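Local coordinates for hemolysin activator protein CdiB (Acinetobacter baumannii ACICU, PDB 6WIL) that probably secretes its partner toxin of contact-dependent growth inhibition across the outer membrane, as a two-partner-secretion transporter of the Omp85 superfamily, at residues I147-I152 / I208-A213; K182-V187 / I242-H247. All blocks are in the same frame, centred on the assembly; numbering follows the deposited sequence.

In the fold
Both contacts lie on the periplasmic side of CdiB, their centres about 12 Å apart, and share the POTRA sheet in which strands 185-193 and 204-213 are neighbours. Contact 1 stays inside that sheet: it is partly buried, with Gln-148, Glu-149 and Lys-210 on the more exposed face and Ile-147, Leu-209 and Leu-211 on the other, held by two main-chain hydrogen bonds and one between Lys-210 and Gln-148. Contact 2 leaves the sheet and reaches the turn after barrel strand 232-243; it is smaller, buried, and relies on a hydrogen bond from Asn-243 to Arg-183 O and on Val-184 packed against Asn-243 and Asn-244. The two meet where Tyr-185 packs on Ile-152 and Ala-186 pairs with Gln-212.

Contact 1: I147-I152 / I208-A213; sequences IQEGKI and ILKLQA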
loop_
_atom_site.group_PDB
_atom_site.type_symbol
_atom_site.label_atom_id
_atom_site.label_comp_id
_atom_site.label_asym_id
_atom_site.label_seq_id
_atom_site.Cartn_x
_atom_site.Cartn_y
_atom_site.Cartn_z
ATOM N N ILE A 147 6.457 -28.320 4.514
ATOM C CA ILE A 147 6.023 -27.565 5.689
ATOM C C ILE A 147 6.688 -28.234 6.888
ATOM O O ILE A 147 6.132 -29.132 7.521
ATOM C CB ILE A 147 4.503 -27.521 5.814
ATOM C CG1 ILE A 147 3.862 -27.206 4.460
ATOM C CG2 ILE A 147 4.089 -26.482 6.847
ATOM C CD1 ILE A 147 4.298 -25.878 3.861
ATOM N N GLN A 148 7.908 -27.790 7.199
ATOM C CA GLN A 148 8.642 -28.374 8.315
ATOM C C GLN A 148 7.956 -28.092 9.645
ATOM O O GLN A 148 8.100 -28.867 10.599
ATOM C CB GLN A 148 10.078 -27.845 8.329
ATOM C CG GLN A 148 10.951 -28.407 9.442
ATOM C CD GLN A 148 12.366 -27.867 9.403
ATOM O OE1 GLN A 148 12.884 -27.376 10.408
ATOM N NE2 GLN A 148 13.005 -27.962 8.240
ATOM N N GLU A 149 7.188 -27.007 9.723
ATOM C CA GLU A 149 6.619 -26.567 10.986
ATOM C C GLU A 149 5.394 -25.703 10.710
ATOM O O GLU A 149 5.409 -24.869 9.801
ATOM C CB GLU A 149 7.665 -25.795 11.795
ATOM C CG GLU A 149 7.185 -25.239 13.114
ATOM C CD GLU A 149 8.272 -24.458 13.821
ATOM O OE1 GLU A 149 9.462 -24.779 13.613
ATOM O OE2 GLU A 149 7.939 -23.518 14.572
ATOM N N GLY A 150 4.343 -25.917 11.487
ATOM C CA GLY A 150 3.121 -25.147 11.370
ATOM C C GLY A 150 2.074 -25.853 10.527
ATOM O O GLY A 150 2.381 -26.667 9.651
ATOM N N LYS A 151 0.810 -25.530 10.789
ATOM C CA LYS A 151 -0.309 -26.147 10.091
ATOM C C LYS A 151 -0.796 -25.224 8.984
ATOM O O LYS A 151 -1.008 -24.026 9.209
ATOM C CB LYS A 151 -1.455 -26.465 11.054
ATOM C CG LYS A 151 -1.024 -27.245 12.287
ATOM C CD LYS A 151 -0.141 -28.432 11.932
ATOM C CE LYS A 151 -0.938 -29.662 11.529
ATOM N NZ LYS A 151 -0.033 -30.839 11.313
ATOM N N ILE A 152 -0.971 -25.784 7.792
ATOM C CA ILE A 152 -1.502 -25.041 6.657
ATOM C C ILE A 152 -2.239 -26.022 5.756
ATOM O O ILE A 152 -1.690 -27.054 5.360
ATOM C CB ILE A 152 -0.393 -24.281 5.897
ATOM C CG1 ILE A 152 -0.976 -23.529 4.703
ATOM C CG2 ILE A 152 0.728 -25.214 5.455
ATOM C CD1 ILE A 152 -0.095 -22.410 4.200
ATOM N N ILE A 208 11.527 -25.164 1.703
ATOM C CA ILE A 208 11.385 -25.475 3.121
ATOM C C ILE A 208 10.723 -24.293 3.817
ATOM O O ILE A 208 11.296 -23.199 3.879
ATOM C CB ILE A 208 12.746 -25.794 3.756
ATOM C CG1 ILE A 208 13.510 -26.807 2.900
ATOM C CG2 ILE A 208 12.566 -26.318 5.175
ATOM C CD1 ILE A 208 12.726 -28.067 2.604
ATOM N N LEU A 209 9.524 -24.515 4.355
ATOM C CA LEU A 209 8.748 -23.482 5.028
ATOM C C LEU A 209 8.598 -23.818 6.506
ATOM O O LEU A 209 8.167 -24.922 6.853
ATOM C CB LEU A 209 7.366 -23.333 4.386
ATOM C CG LEU A 209 7.300 -22.656 3.018
ATOM C CD1 LEU A 209 5.899 -22.755 2.440
ATOM C CD2 LEU A 209 7.722 -21.209 3.146
ATOM N N LYS A 210 8.947 -22.866 7.369
ATOM C CA LYS A 210 8.688 -22.951 8.804
ATOM C C LYS A 210 7.671 -21.871 9.164
ATOM O O LYS A 210 7.959 -20.675 9.043
ATOM C CB LYS A 210 9.973 -22.791 9.612
ATOM C CG LYS A 210 10.756 -24.081 9.806
ATOM C CD LYS A 210 11.864 -23.909 10.835
ATOM C CE LYS A 210 13.145 -23.406 10.198
ATOM N NZ LYS A 210 13.789 -24.466 9.376
ATOM N N LEU A 211 6.486 -22.292 9.606
ATOM C CA LEU A 211 5.371 -21.390 9.854
ATOM C C LEU A 211 4.989 -21.398 11.329
ATOM O O LEU A 211 5.046 -22.438 11.996
ATOM C CB LEU A 211 4.150 -21.772 9.005
ATOM C CG LEU A 211 4.339 -21.894 7.489
ATOM C CD1 LEU A 211 3.055 -22.364 6.824
ATOM C CD2 LEU A 211 4.810 -20.579 6.876
ATOM N N GLN A 212 4.595 -20.229 11.828
ATOM C CA GLN A 212 4.087 -20.068 13.183
ATOM C C GLN A 212 2.901 -19.121 13.121
ATOM O O GLN A 212 3.061 -17.952 12.760
ATOM C CB GLN A 212 5.170 -19.527 14.121
ATOM C CG GLN A 212 4.642 -18.898 15.393
ATOM C CD GLN A 212 5.744 -18.272 16.222
ATOM O OE1 GLN A 212 6.631 -18.966 16.718
ATOM N NE2 GLN A 212 5.704 -16.951 16.363
ATOM N N ALA A 213 1.717 -19.626 13.461
ATOM C CA ALA A 213 0.501 -18.836 13.324
ATOM C C ALA A 213 0.562 -17.583 14.190
ATOM O O ALA A 213 1.060 -17.608 15.318
ATOM C CB ALA A 213 -0.719 -19.678 13.698
HETATM O O HOH W 1 4.694 -23.376 14.875
#
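Parallel pairing in the mixed sheet that includes the second POTRA domain, between strands 132-149 and 204-213, joins Ile-147 to Leu-209 and Glu-149 to Lys-210, with a beta bulge between the two pairs. Gln-148 N donates to Leu-209 O (2.9 Å), and Leu-211 N to Glu-149 O (2.8 Å). On one face Ile-147 and Leu-209 lie side by side, their CD1 methyls 3.8 Å apart, while Leu-211 CD1 sits 3.9 Å from Ile-152 CG2. The bulge turns Gln-148 toward the partner strand. Its extended chain runs beside Lys-210, which is bent at chi3 (-88°) and chi4 (-72°); Lys-210 NZ bonds Gln-148 OE1 at 3.2 Å from above the carbonyl plane. The same amide brings NE2 of Gln-148 to 3.5 Å from Ile-208 CG2. Glu-149 crosses Lys-210 obliquely without a salt bridge, its OE1 lying 3.8 Å from Lys-210 CD, and a water donates to both Glu-149 OE2 and Leu-211 O. Gly-150, at a positive phi (97°), brings its CA within 3.4 Å of Leu-211 O in a CA-H...O contact. Strand 204-213 is thus held between strands 132-149 and 185-193, with Leu-209 also touching Met-189 and Leu-211 touching Val-187.

Contact 2: K182-V187 / I242-H247; sequences KRVYAV and INNPFH
Val-184 meets two consecutive asparagines, Asn-243 and Asn-244, at the end of a barrel strand. The one hydrogen bond across the contact runs from Asn-243 ND2 to Arg-183 O, at 2.9 Å and with an N-H...O angle of 155°. The acceptor lies almost in the amide plane of Asn-243, whose CG, anti to the backbone N (chi1 -171°), carries the amide out toward the backbone of Arg-183 and Val-184; the donor is tilted 19° from the carbonyl plane of Arg-183. With ND2 so engaged, the other arm of the amide faces the next residue: Asn-243 OD1 lies 3.2 Å from both CA and CB of Val-184. It makes no hydrogen bond with the nearby Val-184 O, both being acceptors.

Van der Waals packing completes the interface. Val-184 points toward the turn and crosses the side chain of Asn-244 at about a right angle, with CG1 3.6 Å from Asn-244 CB and CG2 4.0 Å from Asn-244 CG. The valine lies against CB and the amide of Asn-244, whose hydrogen bonds go to other partners: ND2 bonds Gln-156 OE1, and OD1 makes a weak bond to Asn-249 N.

The charged end of Arg-183 leads away from the turn, where its NH2 forms a salt bridge with Asp-283 OD2.

Asn-244 also opens a type I beta turn that ends at His-247, closed by a 3.3 Å bond from His-247 N to Asn-244 O. A periplasmic hairpin turn between barrel strands 232-243 and 251-261 thus docks on the residues leading into POTRA strand 185-193, a junction of POTRA domain and barrel consistent with the Omp85 architecture.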
loop_
_atom_site.group_PDB
_atom_site.type_symbol
_atom_site.label_atom_id
_atom_site.label_comp_id
_atom_site.label_asym_id
_atom_site.label_seq_id
_atom_site.Cartn_x
_atom_site.Cartn_y
_atom_site.Cartn_z
ATOM N N LYS A 182 2.605 -14.271 5.020
ATOM C CA LYS A 182 2.969 -13.446 6.164
ATOM C C LYS A 182 1.810 -12.616 6.692
ATOM O O LYS A 182 1.966 -11.956 7.725
ATOM C CB LYS A 182 4.143 -12.532 5.809
ATOM C CG LYS A 182 5.488 -13.233 5.869
ATOM C CD LYS A 182 6.550 -12.450 5.126
ATOM C CE LYS A 182 6.742 -11.055 5.699
ATOM N NZ LYS A 182 7.438 -11.066 7.014
ATOM N N ARG A 183 0.658 -12.628 6.018
ATOM C CA ARG A 183 -0.517 -11.988 6.593
ATOM C C ARG A 183 -1.021 -12.746 7.812
ATOM O O ARG A 183 -1.537 -12.131 8.749
ATOM C CB ARG A 183 -1.622 -11.871 5.545
ATOM C CG ARG A 183 -1.291 -10.911 4.422
ATOM C CD ARG A 183 -2.415 -10.836 3.413
ATOM N NE ARG A 183 -2.030 -10.062 2.239
ATOM C CZ ARG A 183 -2.877 -9.669 1.296
ATOM N NH1 ARG A 183 -4.166 -9.968 1.393
ATOM N NH2 ARG A 183 -2.436 -8.972 0.259
ATOM N N VAL A 184 -0.868 -14.067 7.827
ATOM C CA VAL A 184 -1.395 -14.895 8.906
ATOM C C VAL A 184 -0.327 -15.717 9.611
ATOM O O VAL A 184 -0.608 -16.266 10.687
ATOM C CB VAL A 184 -2.525 -15.820 8.404
ATOM C CG1 VAL A 184 -3.609 -15.007 7.705
ATOM C CG2 VAL A 184 -1.973 -16.875 7.477
ATOM N N TYR A 185 0.883 -15.821 9.060
ATOM C CA TYR A 185 1.958 -16.580 9.680
ATOM C C TYR A 185 3.198 -15.718 9.852
ATOM O O TYR A 185 3.420 -14.754 9.114
ATOM C CB TYR A 185 2.370 -17.805 8.854
ATOM C CG TYR A 185 1.303 -18.846 8.640
ATOM C CD1 TYR A 185 0.894 -19.680 9.676
ATOM C CD2 TYR A 185 0.730 -19.020 7.389
ATOM C CE1 TYR A 185 -0.078 -20.641 9.473
ATOM C CE2 TYR A 185 -0.239 -19.974 7.176
ATOM C CZ TYR A 185 -0.639 -20.782 8.216
ATOM O OH TYR A 185 -1.604 -21.733 7.985
ATOM N N ALA A 186 4.008 -16.087 10.841
ATOM C CA ALA A 186 5.431 -15.782 10.816
ATOM C C ALA A 186 6.103 -16.847 9.959
ATOM O O ALA A 186 5.975 -18.043 10.243
ATOM C CB ALA A 186 6.014 -15.763 12.229
ATOM N N VAL A 187 6.790 -16.428 8.898
ATOM C CA VAL A 187 7.250 -17.341 7.858
ATOM C C VAL A 187 8.771 -17.358 7.816
ATOM O O VAL A 187 9.421 -16.313 7.932
ATOM C CB VAL A 187 6.674 -16.957 6.479
ATOM C CG1 VAL A 187 7.177 -17.907 5.404
ATOM C CG2 VAL A 187 5.160 -16.959 6.522
ATOM N N ILE A 242 -9.293 -10.224 13.358
ATOM C CA ILE A 242 -9.338 -11.678 13.355
ATOM C C ILE A 242 -8.440 -12.178 12.233
ATOM O O ILE A 242 -8.602 -11.779 11.075
ATOM C CB ILE A 242 -10.776 -12.195 13.191
ATOM C CG1 ILE A 242 -11.635 -11.701 14.355
ATOM C CG2 ILE A 242 -10.785 -13.714 13.120
ATOM C CD1 ILE A 242 -13.087 -11.532 14.005
ATOM N N ASN A 243 -7.504 -13.057 12.576
ATOM C CA ASN A 243 -6.446 -13.492 11.675
ATOM C C ASN A 243 -6.742 -14.900 11.176
ATOM O O ASN A 243 -6.864 -15.834 11.976
ATOM C CB ASN A 243 -5.096 -13.446 12.387
ATOM C CG ASN A 243 -3.940 -13.673 11.451
ATOM O OD1 ASN A 243 -3.444 -14.791 11.321
ATOM N ND2 ASN A 243 -3.494 -12.608 10.794
ATOM N N ASN A 244 -6.851 -15.047 9.853
ATOM C CA ASN A 244 -7.057 -16.325 9.176
ATOM C C ASN A 244 -8.324 -17.041 9.643
ATOM O O ASN A 244 -8.276 -18.251 9.901
ATOM C CB ASN A 244 -5.836 -17.227 9.391
ATOM C CG ASN A 244 -5.642 -18.236 8.271
ATOM O OD1 ASN A 244 -6.000 -17.984 7.121
ATOM N ND2 ASN A 244 -5.065 -19.388 8.607
ATOM N N PRO A 245 -9.477 -16.360 9.729
ATOM C CA PRO A 245 -10.658 -17.025 10.311
ATOM C C PRO A 245 -11.176 -18.187 9.480
ATOM O O PRO A 245 -11.502 -19.238 10.043
ATOM C CB PRO A 245 -11.685 -15.889 10.406
ATOM C CG PRO A 245 -11.312 -14.968 9.308
ATOM C CD PRO A 245 -9.810 -15.017 9.216
ATOM N N PHE A 246 -11.267 -18.034 8.160
ATOM C CA PHE A 246 -11.726 -19.106 7.285
ATOM C C PHE A 246 -10.574 -19.908 6.685
ATOM O O PHE A 246 -10.781 -20.629 5.703
ATOM C CB PHE A 246 -12.614 -18.542 6.175
ATOM C CG PHE A 246 -13.939 -18.038 6.663
ATOM C CD1 PHE A 246 -14.963 -18.923 6.962
ATOM C CD2 PHE A 246 -14.162 -16.681 6.825
ATOM C CE1 PHE A 246 -16.184 -18.466 7.418
ATOM C CE2 PHE A 246 -15.383 -16.216 7.277
ATOM C CZ PHE A 246 -16.396 -17.111 7.574
ATOM N N HIS A 247 -9.375 -19.801 7.262
ATOM C CA HIS A 247 -8.195 -20.542 6.807
ATOM C C HIS A 247 -7.969 -20.364 5.310
ATOM O O HIS A 247 -7.824 -21.328 4.553
ATOM C CB HIS A 247 -8.300 -22.020 7.175
ATOM C CG HIS A 247 -8.130 -22.281 8.637
ATOM N ND1 HIS A 247 -9.087 -21.941 9.570
ATOM C CD2 HIS A 247 -7.105 -22.828 9.332
ATOM C CE1 HIS A 247 -8.662 -22.275 10.774
ATOM N NE2 HIS A 247 -7.461 -22.814 10.658
#